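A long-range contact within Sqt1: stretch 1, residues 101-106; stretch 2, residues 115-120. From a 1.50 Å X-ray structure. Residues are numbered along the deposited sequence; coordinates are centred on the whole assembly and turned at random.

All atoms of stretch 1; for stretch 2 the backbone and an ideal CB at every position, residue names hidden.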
# COMPACT_ATOMS: atom_id res chain seq x y z
N ARG A 101 7.76 -15.09 -4.15
CA ARG A 101 6.88 -16.24 -4.34
C ARG A 101 6.00 -16.56 -3.12
O ARG A 101 5.40 -17.63 -3.05
CB ARG A 101 7.70 -17.48 -4.71
CG ARG A 101 8.47 -17.35 -6.03
CD ARG A 101 9.14 -18.66 -6.45
NE ARG A 101 8.32 -19.45 -7.37
CZ ARG A 101 7.60 -20.51 -7.01
NH1 ARG A 101 7.59 -20.90 -5.74
NH2 ARG A 101 6.88 -21.17 -7.91
N GLY A 102 5.92 -15.63 -2.17
CA GLY A 102 5.03 -15.81 -1.04
C GLY A 102 5.44 -16.91 -0.08
O GLY A 102 4.60 -17.61 0.47
N ASP A 103 6.75 -17.05 0.13
CA ASP A 103 7.28 -18.07 1.03
C ASP A 103 6.84 -17.84 2.47
O ASP A 103 6.80 -18.76 3.29
CB ASP A 103 8.81 -18.12 0.98
CG ASP A 103 9.33 -18.70 -0.31
OD1 ASP A 103 8.69 -19.61 -0.87
OD2 ASP A 103 10.39 -18.24 -0.77
N PHE A 104 6.55 -16.58 2.80
CA PHE A 104 6.15 -16.23 4.14
C PHE A 104 4.94 -15.32 4.11
O PHE A 104 4.75 -14.56 3.16
CB PHE A 104 7.27 -15.54 4.90
CG PHE A 104 8.52 -16.36 5.02
CD1 PHE A 104 8.69 -17.23 6.09
CD2 PHE A 104 9.52 -16.26 4.07
CE1 PHE A 104 9.84 -17.99 6.20
CE2 PHE A 104 10.68 -17.01 4.17
CZ PHE A 104 10.83 -17.88 5.24
N LEU A 105 4.13 -15.44 5.15
CA LEU A 105 3.06 -14.50 5.45
C LEU A 105 3.43 -13.82 6.75
O LEU A 105 3.75 -14.49 7.73
CB LEU A 105 1.71 -15.22 5.58
CG LEU A 105 0.54 -14.39 6.09
CD1 LEU A 105 0.21 -13.25 5.14
CD2 LEU A 105 -0.68 -15.29 6.29
N VAL A 106 3.39 -12.50 6.76
CA VAL A 106 3.81 -11.75 7.92
C VAL A 106 2.70 -10.83 8.40
O VAL A 106 2.10 -10.10 7.59
CB VAL A 106 5.09 -10.93 7.62
CG1 VAL A 106 5.63 -10.32 8.88
CG2 VAL A 106 6.15 -11.81 6.95
N UNK A 115 4.61 -11.16 13.36
CA UNK A 115 4.54 -12.61 13.38
C UNK A 115 4.79 -13.18 12.00
O UNK A 115 4.18 -12.75 11.02
CB UNK A 115 3.18 -13.08 13.91
N UNK A 116 5.72 -14.13 11.94
CA UNK A 116 6.16 -14.71 10.68
C UNK A 116 5.68 -16.15 10.52
O UNK A 116 5.96 -17.01 11.36
CB UNK A 116 7.69 -14.65 10.58
N UNK A 117 4.97 -16.40 9.42
CA UNK A 117 4.44 -17.72 9.10
C UNK A 117 5.03 -18.24 7.80
O UNK A 117 5.05 -17.52 6.80
CB UNK A 117 2.91 -17.68 9.01
N UNK A 118 5.50 -19.48 7.81
CA UNK A 118 5.92 -20.12 6.58
C UNK A 118 4.69 -20.56 5.79
O UNK A 118 3.72 -21.06 6.37
CB UNK A 118 6.84 -21.31 6.87
N UNK A 119 4.72 -20.37 4.48
CA UNK A 119 3.59 -20.70 3.63
C UNK A 119 3.95 -21.80 2.64
O UNK A 119 5.00 -21.74 2.00
CB UNK A 119 3.11 -19.46 2.88
N UNK A 120 3.08 -22.79 2.51
CA UNK A 120 3.24 -23.83 1.51
C UNK A 120 1.97 -23.96 0.68
O UNK A 120 0.87 -24.07 1.23
CB UNK A 120 3.59 -25.16 2.17

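Stretch 2 runs antiparallel to the strand Phe 104 to Val 106, with N-to-C directions 148° apart. Extended backbone angles throughout stretch 2 fit a strand, so branched and aromatic residues are suited to it in general.

Position 115 has its CB pointing sideways, with nothing of stretch 1 within 5.5 Å. Its backbone O meets Val 106 CA at 3.3 Å, a CA-H...O contact. Stretch 1 sets little limit here, and a long polar chain or many others would fit. The residue is Arg 115. Its end leads away from stretch 1.

Position 116 is paired with Val 106 as a non-hydrogen-bonded pair. Its ideal CB lies 4.9 Å from Val 106 CG2 and 5.3 Å from Phe 104 CD1. Stretch 1 offers mostly carbon here, with Leu 105 O also 4.9 Å from the ideal CB, so valine, isoleucine, leucine or another apolar residue would suit. It is Val 116, chi1 t. CG1 packs on Phe 104 CD1 at 3.7 Å, and CG2 lies 4.3 Å from Val 106 CG1. One side chain thus touches both neighbours.

Position 117 forms a hydrogen-bonded pair with Leu 105. Leu 105 N donates to the O of 117 at 2.8 Å, and the N of 117 donates to Leu 105 O at 2.8 Å. These bonds are backbone only and do not select a side chain. CB points to the face that carries Leu 105, where an apolar or aromatic residue would fit. It is Tyr 117, chi1 m. Its CB lies 4.4 Å from Leu 105 CB, and Leu 105 O sits at the ring edge. Its OH accepts a hydrogen bond from Arg 115 NE at 3.0 Å, and a weak one from Arg 115 NH2 at 3.4 Å.

Position 118 returns to the face of Phe 104. The ideal CB is 4.5 Å from Phe 104 CE1 and 4.4 Å from Asp 103 O. A small residue would suit, though this view does not exclude a larger one. It is Ala 118, whose CA lies 4.0 Å from Phe 104 CD1.

Position 119 points its CB toward stretch 1, 3.4 Å from Gly 102 O and 3.8 Å from Asp 103 O. Its N donates to Asp 103 O at 2.9 Å. Leu 105 offers an apolar surface nearby, so valine, isoleucine or threonine are plausible. It is Val 119, chi1 t. CG2 reaches Leu 105 CB at 3.7 Å.

Position 120 points away, and many residues would do. It is Ser 120, which makes no contact with stretch 1.

Stretch 2 115-120: RVYAVS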
# COMPACT_ATOMS: atom_id res chain seq x y z
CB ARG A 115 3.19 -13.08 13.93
CG ARG A 115 3.01 -12.69 15.38
CD ARG A 115 1.67 -13.12 15.96
NE ARG A 115 1.45 -14.56 15.91
CZ ARG A 115 1.87 -15.41 16.83
NH1 ARG A 115 2.56 -14.98 17.88
NH2 ARG A 115 1.61 -16.71 16.70
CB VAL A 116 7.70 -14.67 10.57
CG1 VAL A 116 8.16 -15.35 9.29
CG2 VAL A 116 8.21 -13.23 10.66
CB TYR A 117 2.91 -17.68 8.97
CG TYR A 117 2.17 -17.25 10.23
CD1 TYR A 117 2.02 -15.91 10.54
CD2 TYR A 117 1.62 -18.19 11.09
CE1 TYR A 117 1.35 -15.51 11.68
CE2 TYR A 117 0.96 -17.81 12.23
CZ TYR A 117 0.82 -16.47 12.53
OH TYR A 117 0.15 -16.09 13.67
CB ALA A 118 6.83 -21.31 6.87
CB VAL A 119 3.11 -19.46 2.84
CG1 VAL A 119 1.87 -19.81 2.01
CG2 VAL A 119 2.82 -18.30 3.78
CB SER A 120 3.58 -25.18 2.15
OG SER A 120 4.92 -25.20 2.59
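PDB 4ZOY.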